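Local structure of apolipophorin III (Locusta migratoria, 1AEP) at residues P34-N46 with A88-L101. The protein helps load diacylglycerol into lipophorin, covering the growing hydrophobic surface of this hemolymph lipoprotein so that lipid can be transported during flight. Residues are numbered along the deposited sequence; the frame is centred on the assembly and turned at random.
Sequences PDEALNLLTEQAN and AATSLNLQDQLNSL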
ATOM      1  N   PRO A  34     -23.300   0.186  12.569  1.00 73.01           N
ATOM      2  CA  PRO A  34     -22.458  -0.834  11.976  1.00100.00           C
ATOM      3  C   PRO A  34     -22.523  -0.662  10.457  1.00 33.22           C
ATOM      4  O   PRO A  34     -21.827  -1.314   9.689  1.00100.00           O
ATOM      5  CB  PRO A  34     -22.973  -2.235  12.400  1.00 39.29           C
ATOM      6  CG  PRO A  34     -24.236  -2.012  13.224  1.00100.00           C
ATOM      7  CD  PRO A  34     -24.410  -0.489  13.336  1.00100.00           C
ATOM      8  N   ASP A  35     -23.358   0.307  10.031  1.00 68.54           N
ATOM      9  CA  ASP A  35     -23.554   0.694   8.632  1.00 61.31           C
ATOM     10  C   ASP A  35     -22.637   1.867   8.253  1.00 64.16           C
ATOM     11  O   ASP A  35     -21.937   1.865   7.240  1.00 63.17           O
ATOM     12  CB  ASP A  35     -24.985   1.232   8.482  1.00100.00           C
ATOM     13  CG  ASP A  35     -25.768   0.443   7.506  1.00100.00           C
ATOM     14  OD1 ASP A  35     -26.027  -0.756   7.972  1.00100.00           O
ATOM     15  OD2 ASP A  35     -26.086   0.870   6.397  1.00100.00           O
ATOM     16  N   GLU A  36     -22.671   2.883   9.089  1.00 32.98           N
ATOM     17  CA  GLU A  36     -21.870   4.067   8.902  1.00 29.87           C
ATOM     18  C   GLU A  36     -20.428   3.689   8.666  1.00 34.47           C
ATOM     19  O   GLU A  36     -19.765   4.152   7.735  1.00 69.50           O
ATOM     20  CB  GLU A  36     -21.898   4.741  10.283  1.00 46.23           C
ATOM     21  CG  GLU A  36     -21.562   6.237  10.338  1.00 21.86           C
ATOM     22  CD  GLU A  36     -22.388   6.965  11.384  1.00100.00           C
ATOM     23  OE1 GLU A  36     -23.398   6.249  11.866  1.00 81.57           O
ATOM     24  OE2 GLU A  36     -22.121   8.107  11.761  1.00100.00           O
ATOM     25  N   ALA A  37     -19.947   2.865   9.568  1.00 36.54           N
ATOM     26  CA  ALA A  37     -18.588   2.410   9.519  1.00 42.42           C
ATOM     27  C   ALA A  37     -18.292   1.642   8.248  1.00 25.82           C
ATOM     28  O   ALA A  37     -17.273   1.849   7.593  1.00 75.41           O
ATOM     29  CB  ALA A  37     -18.388   1.548  10.725  1.00 59.49           C
ATOM     30  N   LEU A  38     -19.204   0.742   7.908  1.00 28.12           N
ATOM     31  CA  LEU A  38     -19.024  -0.066   6.720  1.00 20.09           C
ATOM     32  C   LEU A  38     -18.837   0.758   5.472  1.00 29.05           C
ATOM     33  O   LEU A  38     -18.069   0.411   4.580  1.00 41.70           O
ATOM     34  CB  LEU A  38     -20.199  -1.008   6.487  1.00 16.36           C
ATOM     35  CG  LEU A  38     -20.194  -1.831   5.188  1.00 21.87           C
ATOM     36  CD1 LEU A  38     -18.885  -2.614   5.031  1.00 11.79           C
ATOM     37  CD2 LEU A  38     -21.316  -2.822   5.328  1.00 29.02           C
ATOM     38  N   ASN A  39     -19.571   1.859   5.404  1.00 27.39           N
ATOM     39  CA  ASN A  39     -19.540   2.745   4.277  1.00 47.94           C
ATOM     40  C   ASN A  39     -18.254   3.548   4.282  1.00 32.77           C
ATOM     41  O   ASN A  39     -17.603   3.771   3.248  1.00 46.07           O
ATOM     42  CB  ASN A  39     -20.798   3.632   4.335  1.00 29.52           C
ATOM     43  CG  ASN A  39     -21.831   3.199   3.329  1.00 89.05           C
ATOM     44  OD1 ASN A  39     -21.814   3.630   2.174  1.00100.00           O
ATOM     45  ND2 ASN A  39     -22.726   2.331   3.766  1.00100.00           N
ATOM     46  N   LEU A  40     -17.873   3.922   5.504  1.00 22.89           N
ATOM     47  CA  LEU A  40     -16.642   4.651   5.698  1.00 13.28           C
ATOM     48  C   LEU A  40     -15.465   3.811   5.179  1.00 23.50           C
ATOM     49  O   LEU A  40     -14.696   4.184   4.286  1.00 36.53           O
ATOM     50  CB  LEU A  40     -16.497   5.014   7.206  1.00 85.29           C
ATOM     51  CG  LEU A  40     -15.047   5.156   7.674  1.00 49.47           C
ATOM     52  CD1 LEU A  40     -14.581   6.589   7.555  1.00 41.20           C
ATOM     53  CD2 LEU A  40     -14.814   4.720   9.092  1.00 38.38           C
ATOM     54  N   LEU A  41     -15.345   2.624   5.731  1.00 13.32           N
ATOM     55  CA  LEU A  41     -14.327   1.690   5.356  1.00 27.50           C
ATOM     56  C   LEU A  41     -14.269   1.421   3.847  1.00 42.55           C
ATOM     57  O   LEU A  41     -13.207   1.483   3.217  1.00 41.40           O
ATOM     58  CB  LEU A  41     -14.714   0.394   6.138  1.00 12.81           C
ATOM     59  CG  LEU A  41     -13.684   0.045   7.183  1.00 27.68           C
ATOM     60  CD1 LEU A  41     -13.229   1.357   7.758  1.00 37.41           C
ATOM     61  CD2 LEU A  41     -14.251  -0.854   8.240  1.00 29.28           C
ATOM     62  N   THR A  42     -15.418   1.075   3.294  1.00 15.80           N
ATOM     63  CA  THR A  42     -15.441   0.738   1.904  1.00 29.14           C
ATOM     64  C   THR A  42     -14.856   1.825   1.076  1.00 25.44           C
ATOM     65  O   THR A  42     -14.107   1.589   0.135  1.00 38.62           O
ATOM     66  CB  THR A  42     -16.800   0.414   1.450  1.00  1.00           C
ATOM     67  OG1 THR A  42     -17.150  -0.774   2.116  1.00 34.24           O
ATOM     68  CG2 THR A  42     -16.608   0.062  -0.018  1.00 27.64           C
ATOM     69  N   GLU A  43     -15.207   3.017   1.498  1.00  9.16           N
ATOM     70  CA  GLU A  43     -14.743   4.213   0.844  1.00  1.51           C
ATOM     71  C   GLU A  43     -13.249   4.330   0.915  1.00 18.42           C
ATOM     72  O   GLU A  43     -12.551   4.450  -0.088  1.00 40.16           O
ATOM     73  CB  GLU A  43     -15.368   5.400   1.571  1.00 17.23           C
ATOM     74  CG  GLU A  43     -15.100   6.722   0.863  1.00100.00           C
ATOM     75  CD  GLU A  43     -16.020   7.811   1.333  1.00100.00           C
ATOM     76  OE1 GLU A  43     -15.778   8.543   2.269  1.00100.00           O
ATOM     77  OE2 GLU A  43     -17.150   7.885   0.623  1.00100.00           O
ATOM     78  N   GLN A  44     -12.761   4.300   2.133  1.00 32.94           N
ATOM     79  CA  GLN A  44     -11.345   4.393   2.364  1.00 18.15           C
ATOM     80  C   GLN A  44     -10.573   3.325   1.609  1.00 23.98           C
ATOM     81  O   GLN A  44      -9.546   3.589   0.977  1.00 19.27           O
ATOM     82  CB  GLN A  44     -11.162   4.282   3.875  1.00 20.79           C
ATOM     83  CG  GLN A  44     -11.742   5.543   4.498  1.00 16.64           C
ATOM     84  CD  GLN A  44     -11.225   6.744   3.735  1.00 15.94           C
ATOM     85  OE1 GLN A  44     -10.008   6.944   3.611  1.00 51.35           O
ATOM     86  NE2 GLN A  44     -12.141   7.539   3.193  1.00 75.28           N
ATOM     87  N   ALA A  45     -11.073   2.113   1.698  1.00  7.56           N
ATOM     88  CA  ALA A  45     -10.429   1.043   1.001  1.00 12.40           C
ATOM     89  C   ALA A  45     -10.338   1.366  -0.480  1.00  7.54           C
ATOM     90  O   ALA A  45      -9.347   1.104  -1.151  1.00 34.31           O
ATOM     91  CB  ALA A  45     -11.287  -0.160   1.225  1.00  5.96           C
ATOM     92  N   ASN A  46     -11.390   1.965  -0.995  1.00 23.73           N
ATOM     93  CA  ASN A  46     -11.380   2.272  -2.386  1.00  3.89           C
ATOM     94  C   ASN A  46     -10.415   3.367  -2.731  1.00 12.77           C
ATOM     95  O   ASN A  46      -9.803   3.362  -3.785  1.00 20.75           O
ATOM     96  CB  ASN A  46     -12.769   2.506  -2.938  1.00 25.64           C
ATOM     97  CG  ASN A  46     -13.465   1.239  -3.398  1.00 24.38           C
ATOM     98  OD1 ASN A  46     -12.845   0.330  -4.020  1.00 54.04           O
ATOM     99  ND2 ASN A  46     -14.758   1.165  -3.117  1.00 25.16           N
ATOM    100  N   ALA A  88     -10.414  -5.665  -2.086  1.00 31.74           N
ATOM    101  CA  ALA A  88     -10.321  -5.270  -0.714  1.00 52.62           C
ATOM    102  C   ALA A  88     -11.539  -4.529  -0.198  1.00100.00           C
ATOM    103  O   ALA A  88     -11.704  -4.363   1.014  1.00 38.45           O
ATOM    104  CB  ALA A  88      -9.027  -4.541  -0.480  1.00 69.83           C
ATOM    105  N   ALA A  89     -12.398  -4.100  -1.105  1.00 61.12           N
ATOM    106  CA  ALA A  89     -13.577  -3.394  -0.675  1.00100.00           C
ATOM    107  C   ALA A  89     -14.798  -4.143  -1.149  1.00 20.57           C
ATOM    108  O   ALA A  89     -15.841  -3.579  -1.452  1.00100.00           O
ATOM    109  CB  ALA A  89     -13.566  -1.988  -1.260  1.00100.00           C
ATOM    110  N   THR A  90     -14.621  -5.457  -1.252  1.00 52.48           N
ATOM    111  CA  THR A  90     -15.650  -6.353  -1.723  1.00 33.49           C
ATOM    112  C   THR A  90     -16.597  -6.913  -0.659  1.00 20.00           C
ATOM    113  O   THR A  90     -17.793  -6.970  -0.900  1.00 34.08           O
ATOM    114  CB  THR A  90     -14.821  -7.398  -2.456  1.00 39.04           C
ATOM    115  OG1 THR A  90     -13.793  -7.845  -1.587  1.00100.00           O
ATOM    116  CG2 THR A  90     -14.169  -6.781  -3.717  1.00 37.03           C
ATOM    117  N   SER A  91     -16.046  -7.350   0.468  1.00 54.60           N
ATOM    118  CA  SER A  91     -16.891  -7.918   1.499  1.00 41.35           C
ATOM    119  C   SER A  91     -18.190  -7.183   1.706  1.00 28.12           C
ATOM    120  O   SER A  91     -18.229  -5.987   1.538  1.00 38.55           O
ATOM    121  CB  SER A  91     -16.267  -8.574   2.711  1.00 73.93           C
ATOM    122  OG  SER A  91     -16.493 -10.019   2.572  1.00100.00           O
ATOM    123  N   LEU A  92     -19.245  -7.921   1.992  1.00 61.87           N
ATOM    124  CA  LEU A  92     -20.597  -7.393   2.183  1.00 27.82           C
ATOM    125  C   LEU A  92     -20.928  -7.033   3.615  1.00 30.80           C
ATOM    126  O   LEU A  92     -22.014  -6.537   3.885  1.00100.00           O
ATOM    127  CB  LEU A  92     -21.731  -8.262   1.583  1.00 94.96           C
ATOM    128  CG  LEU A  92     -21.818  -8.308   0.062  1.00 75.64           C
ATOM    129  CD1 LEU A  92     -21.259  -7.032  -0.546  1.00 78.99           C
ATOM    130  CD2 LEU A  92     -21.069  -9.539  -0.454  1.00100.00           C
ATOM    131  N   ASN A  93     -19.995  -7.269   4.529  1.00 51.91           N
ATOM    132  CA  ASN A  93     -20.218  -6.941   5.921  1.00 26.79           C
ATOM    133  C   ASN A  93     -19.000  -6.311   6.569  1.00 35.97           C
ATOM    134  O   ASN A  93     -17.862  -6.544   6.175  1.00 57.29           O
ATOM    135  CB  ASN A  93     -20.773  -8.105   6.760  1.00 22.51           C
ATOM    136  CG  ASN A  93     -19.741  -9.212   6.906  1.00 10.81           C
ATOM    137  OD1 ASN A  93     -18.578  -8.944   7.246  1.00 70.63           O
ATOM    138  ND2 ASN A  93     -20.133 -10.460   6.671  1.00 57.88           N
ATOM    139  N   LEU A  94     -19.255  -5.503   7.576  1.00 37.88           N
ATOM    140  CA  LEU A  94     -18.216  -4.856   8.315  1.00 21.28           C
ATOM    141  C   LEU A  94     -17.048  -5.789   8.647  1.00 59.15           C
ATOM    142  O   LEU A  94     -15.888  -5.488   8.379  1.00 69.85           O
ATOM    143  CB  LEU A  94     -18.891  -4.330   9.593  1.00 24.67           C
ATOM    144  CG  LEU A  94     -18.066  -3.278  10.355  1.00 57.42           C
ATOM    145  CD1 LEU A  94     -17.840  -2.123   9.415  1.00 55.36           C
ATOM    146  CD2 LEU A  94     -18.784  -2.762  11.602  1.00 55.88           C
ATOM    147  N   GLN A  95     -17.355  -6.930   9.236  1.00 47.32           N
ATOM    148  CA  GLN A  95     -16.321  -7.861   9.634  1.00 32.57           C
ATOM    149  C   GLN A  95     -15.308  -8.197   8.562  1.00 30.06           C
ATOM    150  O   GLN A  95     -14.118  -7.995   8.742  1.00 21.37           O
ATOM    151  CB  GLN A  95     -16.982  -9.120  10.247  1.00 23.96           C
ATOM    152  CG  GLN A  95     -16.043 -10.064  11.018  1.00100.00           C
ATOM    153  CD  GLN A  95     -16.609 -11.473  11.236  1.00100.00           C
ATOM    154  OE1 GLN A  95     -15.855 -12.470  11.345  1.00100.00           O
ATOM    155  NE2 GLN A  95     -17.933 -11.559  11.293  1.00100.00           N
ATOM    156  N   ASP A  96     -15.804  -8.764   7.462  1.00 35.67           N
ATOM    157  CA  ASP A  96     -14.963  -9.181   6.377  1.00 48.72           C
ATOM    158  C   ASP A  96     -14.234  -8.024   5.761  1.00 51.24           C
ATOM    159  O   ASP A  96     -13.084  -8.153   5.356  1.00 75.92           O
ATOM    160  CB  ASP A  96     -15.698 -10.126   5.423  1.00 73.42           C
ATOM    161  CG  ASP A  96     -16.191 -11.292   6.234  1.00 64.86           C
ATOM    162  OD1 ASP A  96     -15.526 -11.807   7.116  1.00100.00           O
ATOM    163  OD2 ASP A  96     -17.422 -11.658   5.951  1.00 89.04           O
ATOM    164  N   GLN A  97     -14.924  -6.889   5.732  1.00 22.63           N
ATOM    165  CA  GLN A  97     -14.404  -5.645   5.214  1.00 26.21           C
ATOM    166  C   GLN A  97     -13.168  -5.204   5.955  1.00 30.15           C
ATOM    167  O   GLN A  97     -12.192  -4.710   5.382  1.00 40.50           O
ATOM    168  CB  GLN A  97     -15.489  -4.588   5.424  1.00 22.72           C
ATOM    169  CG  GLN A  97     -15.209  -3.353   4.565  1.00 39.45           C
ATOM    170  CD  GLN A  97     -14.881  -3.693   3.123  1.00 58.91           C
ATOM    171  OE1 GLN A  97     -15.526  -4.564   2.492  1.00 60.81           O
ATOM    172  NE2 GLN A  97     -13.861  -3.009   2.616  1.00 42.19           N
ATOM    173  N   LEU A  98     -13.259  -5.368   7.254  1.00 12.48           N
ATOM    174  CA  LEU A  98     -12.209  -4.984   8.139  1.00 27.42           C
ATOM    175  C   LEU A  98     -11.026  -5.902   7.990  1.00 14.47           C
ATOM    176  O   LEU A  98      -9.877  -5.452   7.959  1.00 27.65           O
ATOM    177  CB  LEU A  98     -12.699  -5.014   9.568  1.00 18.94           C
ATOM    178  CG  LEU A  98     -12.452  -3.711  10.289  1.00 31.83           C
ATOM    179  CD1 LEU A  98     -13.746  -3.305  10.931  1.00 70.05           C
ATOM    180  CD2 LEU A  98     -11.437  -3.921  11.384  1.00 34.42           C
ATOM    181  N   ASN A  99     -11.325  -7.191   7.914  1.00 24.78           N
ATOM    182  CA  ASN A  99     -10.297  -8.191   7.767  1.00 18.89           C
ATOM    183  C   ASN A  99      -9.554  -7.986   6.468  1.00 24.20           C
ATOM    184  O   ASN A  99      -8.332  -7.945   6.428  1.00 63.14           O
ATOM    185  CB  ASN A  99     -10.855  -9.634   7.815  1.00 22.11           C
ATOM    186  CG  ASN A  99     -11.573  -9.968   9.102  1.00 19.22           C
ATOM    187  OD1 ASN A  99     -12.490 -10.786   9.125  1.00 53.26           O
ATOM    188  ND2 ASN A  99     -11.171  -9.293  10.154  1.00 36.88           N
ATOM    189  N   SER A 100     -10.343  -7.813   5.413  1.00 36.59           N
ATOM    190  CA  SER A 100      -9.847  -7.566   4.075  1.00 24.50           C
ATOM    191  C   SER A 100      -8.886  -6.379   3.959  1.00 38.78           C
ATOM    192  O   SER A 100      -7.810  -6.465   3.374  1.00 44.36           O
ATOM    193  CB  SER A 100     -11.045  -7.423   3.121  1.00 25.87           C
ATOM    194  OG  SER A 100     -10.733  -7.771   1.780  1.00100.00           O
ATOM    195  N   LEU A 101      -9.304  -5.258   4.532  1.00 16.34           N
ATOM    196  CA  LEU A 101      -8.461  -4.093   4.496  1.00 19.79           C
ATOM    197  C   LEU A 101      -7.172  -4.340   5.229  1.00 15.21           C
ATOM    198  O   LEU A 101      -6.094  -4.107   4.692  1.00 38.70           O
ATOM    199  CB  LEU A 101      -9.138  -2.899   5.137  1.00 15.52           C
ATOM    200  CG  LEU A 101      -9.228  -1.774   4.125  1.00 34.12           C
ATOM    201  CD1 LEU A 101      -9.603  -0.480   4.812  1.00  1.22           C
ATOM    202  CD2 LEU A 101      -7.913  -1.607   3.387  1.00 18.27           C
TER
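Q97 is the knob here: its side chain drops among L38, L41, T42 and A45 of helix 36-63. With CG anti to the backbone N (chi1 -164°), the chain leaves helix 94-121 toward its partner, and CG meets L38 CD1 at 3.8 Å, the two side chains crossing at about a right angle. The chain then bends at chi2, turning the amide so that NE2 comes to the O of A88 in a weak hydrogen bond of 3.0 Å. T42 OG1 packs against the Q97 amide but spends its hydrogen bond on L38 O, 2.9 Å away; T42 N reaches that oxygen from the opposite face.

One turn before Q97, L94 lays CD1 over the backbone of L38, 3.5 Å from its N, and against A37 CB. Deeper in, L41 CD2 meets L98 CD1 at 3.7 Å, and T28 covers both leucines. At the far end A45 CB fits between A89 CB and L101 CG (3.8 and 3.9 Å).

Within the amphipathic five-helix bundle, segments 36-46 and 94-101 run in the same direction and cross at 29°. Van der Waals contact, mostly between apolar groups, joins them; the hydrogen bonds of Q97 and T42 stay within their own segments, which is consistent with helices that separate to cover lipid.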